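Local structure of nucleoporin NUP82 (Saccharomyces cerevisiae, 3PBP) at residues Asn86-Met91 and Ser125-Val130; Phe132-Tyr137 and Leu185-Asp190; Ile151-Ile156 and Tyr209-Ser214; Lys162-Asn167 and Glu275-Lys280; Ser214-Asn219 and Val270-Glu275. The protein serves as a structural component of the nuclear pore complex, its N-terminal domain, the part described here, binding the nucleoporin NUP116. The protein carries 1 engineered substitution. All coordinates share one frame; numbering follows the deposited sequence.

Contact 1 (Asn86-Met91 and Ser125-Val130); sequences NEIFVM and SSIKKV
Ile127 and Val130 sit three positions apart on one strand, yet both direct their side chains at strand 87-91. In a regular strand such residues would face opposite ways; a classic beta bulge at Lys128 and Lys129, both opposite Leu145, brings them to the same side. They meet Ile88. Its CG1, anti to the carbonyl carbon (chi1 -59°), lies 3.5 Å from Ile127 CD1, and the same Ile127 methyl is 3.7 Å from Ile88 CD1. Ile88 CD1 reaches Val130 CG2 at 3.9 Å, so one isoleucine tip serves two partners, crossing both obliquely. Ile127 CD1 rests near the backbone where Asn86 passes into Glu87, 4.1 Å from Glu87 N. The axes of these short strand segments come no closer than 9.3 Å, 23° apart in direction, and no hydrogen bond joins them: they belong to successive four-stranded sheets, as in neighbouring blades of a beta-propeller. Ile142, Val144, Cys81 and Phe83 line the same interior. The polar ends turn to other partners, Asn86 to Ser115 and Asp117, Lys129 to Asp184. Beta-branched isoleucine and valine suit the seam because they favour extended backbone and need no polar mates, which implies that apolar burial holds the two sheets together here.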
# COMPACT_ATOMS: atom_id res chain seq x y z
N ASN A 86 15.24 9.00 9.25
CA ASN A 86 16.33 8.14 9.63
C ASN A 86 16.06 7.13 10.73
O ASN A 86 16.59 6.03 10.70
CB ASN A 86 17.53 9.02 10.00
CG ASN A 86 18.74 8.21 10.46
OD1 ASN A 86 18.80 7.77 11.61
ND2 ASN A 86 19.69 8.00 9.55
N GLU A 87 15.26 7.51 11.72
CA GLU A 87 15.00 6.59 12.81
C GLU A 87 13.54 6.53 13.27
O GLU A 87 12.73 7.40 12.94
CB GLU A 87 15.91 6.94 13.99
CG GLU A 87 15.71 8.34 14.55
CD GLU A 87 16.81 8.73 15.53
OE1 GLU A 87 17.37 7.82 16.19
OE2 GLU A 87 17.10 9.95 15.66
N ILE A 88 13.23 5.49 14.04
CA ILE A 88 11.89 5.24 14.56
C ILE A 88 11.93 4.93 16.07
O ILE A 88 12.75 4.12 16.53
CB ILE A 88 11.23 4.02 13.86
CG1 ILE A 88 11.14 4.25 12.35
CG2 ILE A 88 9.85 3.75 14.45
CD1 ILE A 88 10.68 3.02 11.56
N PHE A 89 11.04 5.57 16.83
CA PHE A 89 10.95 5.31 18.26
C PHE A 89 9.52 4.86 18.57
O PHE A 89 8.57 5.37 17.98
CB PHE A 89 11.20 6.56 19.10
CG PHE A 89 12.61 7.05 19.07
CD1 PHE A 89 13.06 7.87 18.03
CD2 PHE A 89 13.50 6.72 20.09
CE1 PHE A 89 14.36 8.37 18.00
CE2 PHE A 89 14.80 7.21 20.07
CZ PHE A 89 15.23 8.04 19.03
N VAL A 90 9.37 3.93 19.51
CA VAL A 90 8.04 3.51 19.91
C VAL A 90 7.97 3.58 21.43
O VAL A 90 8.72 2.89 22.14
CB VAL A 90 7.71 2.10 19.41
CG1 VAL A 90 6.37 1.65 19.98
CG2 VAL A 90 7.65 2.11 17.90
N MSE A 91 7.08 4.43 21.93
CA MSE A 91 6.90 4.61 23.36
C MSE A 91 5.52 4.21 23.84
O MSE A 91 4.53 4.36 23.14
CB MSE A 91 7.14 6.06 23.72
CG MSE A 91 8.58 6.45 23.61
SE MSE A 91 8.88 8.34 23.87
CE MSE A 91 10.50 8.55 22.82
N SER A 125 18.36 3.40 2.27
CA SER A 125 17.15 4.12 1.91
C SER A 125 16.48 4.70 3.15
O SER A 125 16.33 4.01 4.17
CB SER A 125 16.17 3.18 1.18
OG SER A 125 15.09 3.91 0.63
N SER A 126 16.07 5.95 3.05
CA SER A 126 15.44 6.61 4.18
C SER A 126 13.94 6.34 4.30
O SER A 126 13.28 5.95 3.35
CB SER A 126 15.70 8.12 4.11
OG SER A 126 15.43 8.61 2.83
N ILE A 127 13.44 6.56 5.51
CA ILE A 127 12.04 6.34 5.84
C ILE A 127 11.13 7.43 5.26
O ILE A 127 11.39 8.62 5.41
CB ILE A 127 11.85 6.28 7.37
CG1 ILE A 127 12.69 5.13 7.93
CG2 ILE A 127 10.38 6.11 7.72
CD1 ILE A 127 12.78 5.13 9.42
N LYS A 128 10.05 6.99 4.61
CA LYS A 128 9.09 7.90 4.02
C LYS A 128 7.81 7.95 4.86
O LYS A 128 7.26 9.03 5.13
CB LYS A 128 8.78 7.46 2.59
CG LYS A 128 7.93 8.45 1.81
CD LYS A 128 7.74 8.01 0.37
CE LYS A 128 6.91 9.05 -0.39
NZ LYS A 128 6.83 8.77 -1.85
N LYS A 129 7.33 6.78 5.29
CA LYS A 129 6.12 6.71 6.09
C LYS A 129 6.08 5.49 7.00
O LYS A 129 6.64 4.44 6.67
CB LYS A 129 4.89 6.72 5.19
CG LYS A 129 3.61 6.96 5.95
CD LYS A 129 2.39 6.98 5.07
CE LYS A 129 1.17 7.40 5.91
NZ LYS A 129 -0.10 7.55 5.15
N VAL A 130 5.40 5.64 8.14
CA VAL A 130 5.24 4.57 9.13
C VAL A 130 3.80 4.45 9.58
O VAL A 130 3.12 5.44 9.80
CB VAL A 130 6.11 4.82 10.37
CG1 VAL A 130 5.86 3.71 11.41
CG2 VAL A 130 7.57 4.86 9.98

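Contact 2 (Phe132-Tyr137 and Leu185-Asp190); sequences FHPKSY and LEFSKD
Phe187 meets Pro134 with its face and His133 with its edge. Pro134 CD stands over the centre of the phenyl ring, 3.3 Å from the centroid and 9° off the normal, a CH-pi contact for which a proline CD beside the electron-withdrawing nitrogen is well suited. Against His133 the roles change: the Phe187 edge, at CE1 and CZ, points at the imidazole face in an edge-to-face stack with centroids 4.6 Å apart and planes at 59°. The imidazole is fixed in rotation, since ND1 accepts, in the ring plane, from Lys135 N at 3.1 Å while NE2 bonds Phe211 O. An alanine in place of Phe187 would probably open a gap under Pro134 CD and leave the face of His133 without its aromatic mate. Farther along, the extended Lys135 chain brings NZ to Asp190 O, a weak hydrogen bond of 3.3 Å. The ring's bonding pattern, ND1 accepting and NE2 facing a carbonyl, is consistent with a neutral imidazole, and implies that a polar residue is accommodated among apolar ones by using both nitrogens.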
# COMPACT_ATOMS: atom_id res chain seq x y z
N PHE A 132 1.05 1.83 12.12
CA PHE A 132 0.90 0.69 13.02
C PHE A 132 0.02 -0.31 12.24
O PHE A 132 -0.84 0.09 11.47
CB PHE A 132 0.14 1.08 14.27
CG PHE A 132 1.01 1.60 15.36
CD1 PHE A 132 1.90 0.76 16.02
CD2 PHE A 132 0.92 2.93 15.74
CE1 PHE A 132 2.71 1.25 17.05
CE2 PHE A 132 1.72 3.43 16.77
CZ PHE A 132 2.62 2.59 17.43
N HIS A 133 0.24 -1.61 12.43
CA HIS A 133 -0.61 -2.56 11.74
C HIS A 133 -1.89 -2.52 12.58
O HIS A 133 -1.87 -2.74 13.79
CB HIS A 133 0.01 -3.96 11.73
CG HIS A 133 -0.70 -4.92 10.82
ND1 HIS A 133 -1.98 -5.37 11.06
CD2 HIS A 133 -0.30 -5.50 9.66
CE1 HIS A 133 -2.34 -6.19 10.09
NE2 HIS A 133 -1.34 -6.29 9.23
N PRO A 134 -3.03 -2.23 11.94
CA PRO A 134 -4.33 -2.14 12.61
C PRO A 134 -4.74 -3.38 13.38
O PRO A 134 -5.50 -3.29 14.34
CB PRO A 134 -5.29 -1.85 11.47
CG PRO A 134 -4.43 -1.36 10.37
CD PRO A 134 -3.21 -2.21 10.48
N LYS A 135 -4.25 -4.55 12.99
CA LYS A 135 -4.67 -5.75 13.69
C LYS A 135 -3.58 -6.62 14.29
O LYS A 135 -3.61 -7.85 14.21
CB LYS A 135 -5.57 -6.57 12.77
CG LYS A 135 -6.98 -6.07 12.69
CD LYS A 135 -7.83 -7.07 11.95
CE LYS A 135 -9.31 -6.89 12.24
NZ LYS A 135 -10.11 -7.94 11.51
N SER A 136 -2.60 -5.98 14.92
CA SER A 136 -1.54 -6.73 15.56
C SER A 136 -1.88 -6.77 17.04
O SER A 136 -2.35 -5.79 17.62
CB SER A 136 -0.19 -6.04 15.33
OG SER A 136 -0.29 -4.64 15.55
N TYR A 137 -1.67 -7.93 17.65
CA TYR A 137 -1.93 -8.08 19.07
C TYR A 137 -1.00 -7.13 19.85
O TYR A 137 0.20 -7.06 19.59
CB TYR A 137 -1.68 -9.54 19.46
CG TYR A 137 -1.87 -9.83 20.93
CD1 TYR A 137 -3.12 -9.74 21.53
CD2 TYR A 137 -0.78 -10.20 21.72
CE1 TYR A 137 -3.28 -10.00 22.88
CE2 TYR A 137 -0.93 -10.47 23.07
CZ TYR A 137 -2.18 -10.37 23.64
OH TYR A 137 -2.31 -10.63 24.99
N LEU A 185 0.18 4.82 1.60
CA LEU A 185 -0.17 3.49 2.09
C LEU A 185 -1.41 3.65 2.95
O LEU A 185 -1.59 4.68 3.62
CB LEU A 185 0.95 2.97 2.96
CG LEU A 185 1.67 1.72 2.53
CD1 LEU A 185 2.06 1.83 1.07
CD2 LEU A 185 2.88 1.54 3.42
N GLU A 186 -2.24 2.62 2.95
CA GLU A 186 -3.46 2.67 3.73
C GLU A 186 -4.01 1.26 3.91
O GLU A 186 -4.07 0.48 2.97
CB GLU A 186 -4.48 3.58 3.02
CG GLU A 186 -5.85 3.74 3.69
CD GLU A 186 -5.78 4.38 5.07
OE1 GLU A 186 -4.90 5.25 5.29
OE2 GLU A 186 -6.61 4.02 5.94
N PHE A 187 -4.39 0.94 5.13
CA PHE A 187 -4.96 -0.36 5.40
C PHE A 187 -6.46 -0.39 5.12
O PHE A 187 -7.17 0.58 5.35
CB PHE A 187 -4.74 -0.74 6.86
CG PHE A 187 -3.45 -1.46 7.12
CD1 PHE A 187 -3.34 -2.83 6.90
CD2 PHE A 187 -2.33 -0.77 7.58
CE1 PHE A 187 -2.12 -3.51 7.14
CE2 PHE A 187 -1.11 -1.44 7.83
CZ PHE A 187 -1.01 -2.82 7.60
N SER A 188 -6.91 -1.51 4.59
CA SER A 188 -8.31 -1.70 4.33
C SER A 188 -8.95 -1.89 5.70
O SER A 188 -8.27 -2.29 6.64
CB SER A 188 -8.53 -2.95 3.50
OG SER A 188 -9.90 -3.27 3.46
N LYS A 189 -10.24 -1.63 5.82
CA LYS A 189 -10.88 -1.79 7.11
C LYS A 189 -11.13 -3.26 7.41
O LYS A 189 -11.68 -3.61 8.46
CB LYS A 189 -12.19 -0.97 7.15
CG LYS A 189 -11.96 0.55 7.15
CD LYS A 189 -11.23 1.02 8.40
CE LYS A 189 -10.78 2.49 8.34
NZ LYS A 189 -9.48 2.70 7.60
N ASP A 190 -10.71 -4.13 6.50
CA ASP A 190 -10.85 -5.58 6.69
C ASP A 190 -9.72 -5.99 7.66
O ASP A 190 -9.83 -6.99 8.37
CB ASP A 190 -10.70 -6.32 5.35
CG ASP A 190 -9.23 -6.44 4.87
OD1 ASP A 190 -8.45 -5.48 5.08
OD2 ASP A 190 -8.86 -7.48 4.28

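Contact 3 (Ile151-Ile156 and Tyr209-Ser214); sequences ITMFDI and YPFLPS
Met153 and Phe211 make a Met-aromatic contact between strand 151-155, an inner strand of a four-stranded sheet, and the irregular segment 209-214 that leads into strand 215-217. The two side chains reach toward each other tip to tip. Met153 is selenomethionine here; its chain bends at the last torsion (chi3 -91°), and CE comes over the centre of the Phe211 ring, 3.9 Å from the centroid and 12° off the normal, while SE stands obliquely, 4.1 Å from that centroid. Ile151 CG2 meets the ring at Phe211 CZ, 3.8 Å away. Such a long, flexible, polarisable side chain can lay its end over a rigid flat ring. An alanine at Phe211 would probably open a gap beside Met153 CE and Ile151 CG2 and leave the end of Met153 less firmly held. At the other end Ser214 OG donates to Asp155 OD2 at 2.7 Å, arriving from above the carboxylate plane. Asp155 OD1 takes Leu157 N, so both oxygens are engaged, and nearby Glu161 OE2 might raise the proton affinity of either acid. Apolar contact at one end and a hydrogen bond at the other are consistent with a connecting segment packed against one blade of a beta-propeller.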
# COMPACT_ATOMS: atom_id res chain seq x y z
N ILE A 151 8.63 -2.09 1.63
CA ILE A 151 7.72 -2.01 2.78
C ILE A 151 8.16 -3.05 3.80
O ILE A 151 8.21 -4.24 3.50
CB ILE A 151 6.26 -2.26 2.35
CG1 ILE A 151 5.85 -1.23 1.29
CG2 ILE A 151 5.34 -2.17 3.57
CD1 ILE A 151 4.56 -1.54 0.56
N THR A 152 8.47 -2.61 5.01
CA THR A 152 8.95 -3.51 6.05
C THR A 152 8.08 -3.59 7.32
O THR A 152 7.51 -2.59 7.77
CB THR A 152 10.38 -3.08 6.49
OG1 THR A 152 11.16 -2.79 5.32
CG2 THR A 152 11.06 -4.18 7.30
N MSE A 153 8.00 -4.79 7.88
CA MSE A 153 7.23 -4.98 9.10
C MSE A 153 8.16 -5.35 10.24
O MSE A 153 8.87 -6.35 10.18
CB MSE A 153 6.18 -6.07 8.93
CG MSE A 153 4.93 -5.66 8.19
SE MSE A 153 3.63 -7.11 8.21
CE MSE A 153 4.10 -8.05 6.59
N PHE A 154 8.14 -4.54 11.29
CA PHE A 154 8.98 -4.78 12.46
C PHE A 154 8.11 -5.27 13.62
O PHE A 154 7.00 -4.76 13.84
CB PHE A 154 9.68 -3.49 12.90
CG PHE A 154 10.75 -3.01 11.97
CD1 PHE A 154 11.99 -3.63 11.93
CD2 PHE A 154 10.53 -1.90 11.16
CE1 PHE A 154 13.00 -3.15 11.10
CE2 PHE A 154 11.53 -1.41 10.32
CZ PHE A 154 12.77 -2.03 10.30
N ASP A 155 8.60 -6.25 14.36
CA ASP A 155 7.87 -6.73 15.51
C ASP A 155 8.46 -6.00 16.72
O ASP A 155 9.50 -6.38 17.25
CB ASP A 155 8.03 -8.22 15.70
CG ASP A 155 7.11 -8.76 16.78
OD1 ASP A 155 6.93 -8.07 17.81
OD2 ASP A 155 6.56 -9.88 16.61
N ILE A 156 7.77 -4.94 17.13
CA ILE A 156 8.15 -4.11 18.27
C ILE A 156 8.49 -4.88 19.56
O ILE A 156 9.35 -4.45 20.33
CB ILE A 156 7.00 -3.13 18.58
CG1 ILE A 156 7.02 -1.98 17.58
CG2 ILE A 156 7.08 -2.64 19.99
CD1 ILE A 156 5.94 -0.98 17.86
N TYR A 209 -2.44 -8.79 -0.09
CA TYR A 209 -3.49 -9.56 0.55
C TYR A 209 -3.02 -11.01 0.60
O TYR A 209 -2.92 -11.66 -0.44
CB TYR A 209 -4.80 -9.46 -0.24
CG TYR A 209 -5.98 -10.14 0.44
CD1 TYR A 209 -6.21 -9.96 1.81
CD2 TYR A 209 -6.86 -10.97 -0.27
CE1 TYR A 209 -7.28 -10.58 2.45
CE2 TYR A 209 -7.93 -11.59 0.37
CZ TYR A 209 -8.14 -11.40 1.73
OH TYR A 209 -9.20 -12.00 2.37
N PRO A 210 -2.73 -11.54 1.80
CA PRO A 210 -2.83 -10.89 3.12
C PRO A 210 -1.56 -10.12 3.52
O PRO A 210 -0.47 -10.42 3.06
CB PRO A 210 -3.04 -12.08 4.03
CG PRO A 210 -1.99 -13.04 3.46
CD PRO A 210 -2.19 -12.91 1.95
N PHE A 211 -1.71 -9.12 4.39
CA PHE A 211 -0.56 -8.36 4.89
C PHE A 211 -0.68 -8.54 6.40
O PHE A 211 -1.23 -7.70 7.10
CB PHE A 211 -0.67 -6.89 4.54
CG PHE A 211 0.60 -6.13 4.75
CD1 PHE A 211 1.57 -6.09 3.76
CD2 PHE A 211 0.82 -5.44 5.93
CE1 PHE A 211 2.74 -5.37 3.94
CE2 PHE A 211 1.98 -4.71 6.12
CZ PHE A 211 2.94 -4.68 5.12
N LEU A 212 -0.15 -9.65 6.89
CA LEU A 212 -0.27 -10.00 8.30
C LEU A 212 0.89 -9.73 9.23
O LEU A 212 2.05 -9.78 8.84
CB LEU A 212 -0.64 -11.48 8.38
CG LEU A 212 -1.69 -11.92 7.35
CD1 LEU A 212 -1.59 -13.41 7.10
CD2 LEU A 212 -3.06 -11.54 7.83
N PRO A 213 0.59 -9.42 10.50
CA PRO A 213 1.61 -9.15 11.52
C PRO A 213 2.03 -10.54 12.04
O PRO A 213 1.58 -11.54 11.50
CB PRO A 213 0.84 -8.32 12.55
CG PRO A 213 -0.50 -8.94 12.52
CD PRO A 213 -0.76 -9.16 11.04
N SER A 214 2.88 -10.62 13.06
CA SER A 214 3.31 -11.93 13.56
C SER A 214 2.26 -12.55 14.48
O SER A 214 2.22 -13.77 14.67
CB SER A 214 4.62 -11.79 14.33
OG SER A 214 4.38 -11.12 15.56

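Contact 4 (Lys162-Asn167 and Glu275-Lys280); sequences KPIVLN and EYRLAK
Ile164, Arg277 and Leu166 carry most of this buried surface. Ile164 crosses Arg277 at about a right angle and sets its CD1 over the centre of the guanidinium, 3.3 Å from Arg277 CZ. A methyl suits that spot because the flat face of a guanidinium is poorly hydrated, whereas its N-H groups point outward in the plane; Arg277 NH1 uses one for Leu212 O. The arginine chain bends at chi2 and chi3 (-85°), the latter turning NE out of an extended course. Ile164 CG2, the second branch, touches Leu278 CD2 at 3.6 Å. Two residues on, Leu166 faces the same way, and its CD2 lies 3.9 Å from that leucine methyl and equally far from Arg277 O. Leu166 CD1 approaches Ala279 O at 4.0 Å. No hydrogen bond links the segments. Strand 164-166 pairs with strand 151-155 and is outermost in its four-stranded sheet; the arrangement is consistent with the edge strand of a propeller blade packed against the segment that follows helix 243-262 and strand 269-271.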
# COMPACT_ATOMS: atom_id res chain seq x y z
N LYS A 162 13.24 -11.54 12.76
CA LYS A 162 13.97 -10.73 11.80
C LYS A 162 12.93 -9.99 10.98
O LYS A 162 12.01 -10.61 10.45
CB LYS A 162 14.83 -11.61 10.90
CG LYS A 162 15.66 -12.60 11.72
CD LYS A 162 16.84 -13.19 10.95
CE LYS A 162 17.69 -14.06 11.87
NZ LYS A 162 19.02 -14.40 11.28
N PRO A 163 13.05 -8.66 10.88
CA PRO A 163 12.07 -7.88 10.11
C PRO A 163 11.73 -8.49 8.76
O PRO A 163 12.56 -9.13 8.12
CB PRO A 163 12.73 -6.50 10.00
CG PRO A 163 14.19 -6.78 10.17
CD PRO A 163 14.20 -7.82 11.26
N ILE A 164 10.48 -8.32 8.33
CA ILE A 164 10.06 -8.86 7.05
C ILE A 164 10.02 -7.75 6.03
O ILE A 164 9.45 -6.68 6.27
CB ILE A 164 8.69 -9.52 7.15
CG1 ILE A 164 8.76 -10.64 8.18
CG2 ILE A 164 8.25 -10.04 5.78
CD1 ILE A 164 7.60 -11.58 8.12
N VAL A 165 10.66 -7.99 4.89
CA VAL A 165 10.71 -6.99 3.85
C VAL A 165 9.95 -7.45 2.63
O VAL A 165 10.27 -8.48 2.04
CB VAL A 165 12.16 -6.67 3.46
CG1 VAL A 165 12.18 -5.62 2.36
CG2 VAL A 165 12.91 -6.17 4.68
N LEU A 166 8.94 -6.67 2.26
CA LEU A 166 8.12 -6.97 1.11
C LEU A 166 8.41 -5.94 0.05
O LEU A 166 8.89 -4.85 0.36
CB LEU A 166 6.64 -6.94 1.48
CG LEU A 166 6.22 -7.85 2.64
CD1 LEU A 166 4.72 -8.01 2.61
CD2 LEU A 166 6.87 -9.21 2.52
N ASN A 167 8.08 -6.29 -1.20
CA ASN A 167 8.30 -5.45 -2.37
C ASN A 167 9.79 -5.11 -2.51
O ASN A 167 10.17 -3.96 -2.73
CB ASN A 167 7.44 -4.17 -2.30
CG ASN A 167 7.19 -3.55 -3.68
OD1 ASN A 167 6.86 -4.25 -4.64
ND2 ASN A 167 7.36 -2.23 -3.78
N GLU A 275 6.31 -17.83 7.26
CA GLU A 275 6.08 -18.34 5.91
C GLU A 275 4.87 -17.70 5.24
O GLU A 275 4.93 -17.35 4.06
CB GLU A 275 5.91 -19.86 5.93
CG GLU A 275 7.12 -20.62 6.47
CD GLU A 275 7.12 -20.76 8.00
OE1 GLU A 275 6.22 -21.45 8.53
OE2 GLU A 275 8.02 -20.19 8.67
N TYR A 276 3.78 -17.54 5.99
CA TYR A 276 2.54 -16.96 5.47
C TYR A 276 2.55 -15.44 5.38
O TYR A 276 1.58 -14.85 4.93
CB TYR A 276 1.35 -17.38 6.32
CG TYR A 276 1.21 -18.86 6.50
CD1 TYR A 276 1.89 -19.53 7.52
CD2 TYR A 276 0.40 -19.61 5.65
CE1 TYR A 276 1.76 -20.91 7.68
CE2 TYR A 276 0.26 -20.98 5.80
CZ TYR A 276 0.94 -21.63 6.82
OH TYR A 276 0.81 -22.99 6.96
N ARG A 277 3.63 -14.81 5.81
CA ARG A 277 3.69 -13.36 5.78
C ARG A 277 4.38 -12.76 4.56
O ARG A 277 4.31 -11.54 4.35
CB ARG A 277 4.34 -12.85 7.06
CG ARG A 277 3.63 -13.34 8.30
CD ARG A 277 3.60 -12.27 9.34
NE ARG A 277 4.81 -12.25 10.15
CZ ARG A 277 5.39 -11.13 10.57
NH1 ARG A 277 4.89 -9.95 10.23
NH2 ARG A 277 6.46 -11.20 11.35
N LEU A 278 5.04 -13.60 3.77
CA LEU A 278 5.72 -13.13 2.57
C LEU A 278 4.72 -13.19 1.42
O LEU A 278 4.44 -14.25 0.89
CB LEU A 278 6.93 -14.01 2.26
CG LEU A 278 8.07 -13.91 3.27
CD1 LEU A 278 9.09 -15.01 3.01
CD2 LEU A 278 8.72 -12.53 3.18
N ALA A 279 4.18 -12.04 1.04
CA ALA A 279 3.20 -12.02 -0.03
C ALA A 279 3.57 -11.02 -1.11
O ALA A 279 4.09 -9.94 -0.82
CB ALA A 279 1.85 -11.68 0.54
N LYS A 280 3.31 -11.38 -2.36
CA LYS A 280 3.62 -10.49 -3.46
C LYS A 280 2.42 -9.62 -3.82
O LYS A 280 1.27 -10.07 -3.79
CB LYS A 280 4.08 -11.29 -4.67
CG LYS A 280 5.48 -11.83 -4.52
CD LYS A 280 6.01 -12.43 -5.80
CE LYS A 280 7.47 -12.88 -5.63
NZ LYS A 280 8.07 -13.47 -6.87

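Contact 5 (Ser214-Asn219 and Val270-Glu275); sequences SVLLLN and VDIQKE
Leu216 and Val270 exchange two backbone hydrogen bonds, Leu216 N to Val270 O at 2.9 Å and Val270 N to Leu216 O at 3.0 Å, making an antiparallel hydrogen-bonded pair. A third bond, from Ile272 N to Ser214 O, also spans 2.9 Å and is straighter, with 165° at the hydrogen. Between them Val215 and Asp271 form the non-hydrogen-bonded pair, their CA atoms 4.4 Å apart. Here Val215 CA makes a CA-H...O contact with Val270 O at 3.5 Å. The side chains of this pair lie side by side, pointing the same way, with Val215 CG2 3.3 Å from Asp271 OD1; Asp271 itself is exposed, which probably explains why a charged residue is accepted here. The other face is apolar. Leu216 and Val270 run alongside each other there, CB of the leucine 3.9 Å from CG1 of the valine. Ile272, just past the strand, extends its chain (chi2 -174°) and places CD1 3.6 Å from Leu216 CB. Beta-branched and leucine residues suit this face, which turns toward a helix: Val270 and Ile272 both pack on Leu259 of helix 243-262. On its other edge strand 215-217 bonds through Val215 and Leu217 to the backbone of Tyr137 and Lys135, while farther on Asn219 caps the start of helix 220-235, its OD1 accepting from Asp222 N.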
# COMPACT_ATOMS: atom_id res chain seq x y z
N SER A 214 2.88 -10.62 13.06
CA SER A 214 3.31 -11.93 13.56
C SER A 214 2.26 -12.55 14.48
O SER A 214 2.22 -13.77 14.67
CB SER A 214 4.62 -11.79 14.33
OG SER A 214 4.38 -11.12 15.56
N VAL A 215 1.41 -11.70 15.07
CA VAL A 215 0.35 -12.16 15.95
C VAL A 215 -0.87 -11.31 15.61
O VAL A 215 -0.98 -10.15 16.01
CB VAL A 215 0.71 -11.98 17.44
CG1 VAL A 215 -0.41 -12.45 18.32
CG2 VAL A 215 1.98 -12.73 17.75
N LEU A 216 -1.79 -11.92 14.86
CA LEU A 216 -2.99 -11.26 14.39
C LEU A 216 -4.14 -11.10 15.38
O LEU A 216 -4.57 -12.08 16.01
CB LEU A 216 -3.49 -12.00 13.16
CG LEU A 216 -4.66 -11.44 12.37
CD1 LEU A 216 -4.23 -10.20 11.62
CD2 LEU A 216 -5.16 -12.52 11.40
N LEU A 217 -4.63 -9.86 15.50
CA LEU A 217 -5.77 -9.54 16.36
C LEU A 217 -7.00 -9.90 15.53
O LEU A 217 -7.24 -9.33 14.47
CB LEU A 217 -5.83 -8.05 16.68
CG LEU A 217 -5.61 -7.58 18.12
CD1 LEU A 217 -6.22 -6.20 18.26
CD2 LEU A 217 -6.24 -8.54 19.12
N LEU A 218 -7.79 -10.85 16.01
CA LEU A 218 -8.96 -11.26 15.25
C LEU A 218 -10.07 -11.71 16.20
O LEU A 218 -9.89 -12.66 16.95
CB LEU A 218 -8.56 -12.40 14.32
CG LEU A 218 -9.43 -12.78 13.13
CD1 LEU A 218 -9.53 -11.62 12.18
CD2 LEU A 218 -8.83 -13.96 12.42
N ASN A 219 -11.22 -11.02 16.20
CA ASN A 219 -12.30 -11.44 17.08
C ASN A 219 -13.09 -12.54 16.40
O ASN A 219 -12.89 -12.83 15.22
CB ASN A 219 -13.22 -10.26 17.47
CG ASN A 219 -13.92 -9.60 16.29
OD1 ASN A 219 -14.17 -10.21 15.26
ND2 ASN A 219 -14.27 -8.33 16.45
N VAL A 270 -4.26 -14.82 17.14
CA VAL A 270 -3.74 -16.04 16.52
C VAL A 270 -2.34 -15.77 16.00
O VAL A 270 -2.08 -14.70 15.46
CB VAL A 270 -4.65 -16.53 15.36
CG1 VAL A 270 -4.77 -15.46 14.29
CG2 VAL A 270 -4.11 -17.81 14.79
N ASP A 271 -1.43 -16.72 16.18
CA ASP A 271 -0.05 -16.55 15.72
C ASP A 271 0.06 -16.84 14.24
O ASP A 271 -0.63 -17.72 13.72
CB ASP A 271 0.89 -17.49 16.46
CG ASP A 271 1.02 -17.14 17.93
OD1 ASP A 271 1.30 -15.96 18.21
OD2 ASP A 271 0.84 -18.04 18.79
N ILE A 272 0.93 -16.10 13.56
CA ILE A 272 1.12 -16.30 12.14
C ILE A 272 2.58 -16.49 11.79
O ILE A 272 3.40 -15.59 11.96
CB ILE A 272 0.52 -15.12 11.37
CG1 ILE A 272 -1.00 -15.12 11.61
CG2 ILE A 272 0.89 -15.21 9.90
CD1 ILE A 272 -1.77 -14.11 10.82
N GLN A 273 2.89 -17.69 11.29
CA GLN A 273 4.26 -18.09 10.93
C GLN A 273 4.86 -17.27 9.80
O GLN A 273 4.18 -16.94 8.83
CB GLN A 273 4.25 -19.57 10.55
CG GLN A 273 3.25 -20.38 11.35
CD GLN A 273 3.29 -21.87 11.03
OE1 GLN A 273 3.09 -22.29 9.89
NE2 GLN A 273 3.53 -22.67 12.06
N LYS A 274 6.15 -16.95 9.92
CA LYS A 274 6.85 -16.14 8.92
C LYS A 274 6.60 -16.55 7.47
O LYS A 274 6.67 -15.73 6.56
CB LYS A 274 8.36 -16.13 9.20
CG LYS A 274 8.89 -17.40 9.90
CD LYS A 274 10.41 -17.37 10.07
CE LYS A 274 10.87 -18.42 11.08
NZ LYS A 274 12.33 -18.37 11.32
N GLU A 275 6.31 -17.83 7.26
CA GLU A 275 6.08 -18.34 5.91
C GLU A 275 4.87 -17.70 5.24
O GLU A 275 4.93 -17.35 4.06
CB GLU A 275 5.91 -19.86 5.93
CG GLU A 275 7.12 -20.62 6.47
CD GLU A 275 7.12 -20.76 8.00
OE1 GLU A 275 6.22 -21.45 8.53
OE2 GLU A 275 8.02 -20.19 8.67

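From the N terminus, contact 1 comes first: it closes the loop between residues 86 and 130 and joins two successive sheets before any other contact begins. Contact 2 opens almost at once, tying the loop after strand 127-132 to the end of strand 182-187 and the turn beyond it. Contact 3 starts within that span and ends beyond it, so contacts 2 and 3 cross and touch each other. Contact 4 crosses both, bringing the edge strand 164-166 to the region after strand 269-271. Contact 5 lies wholly within the span of contact 4, pairing the strands that flank the two helices; it shares Ser214 with contact 3 and Glu275 with contact 4.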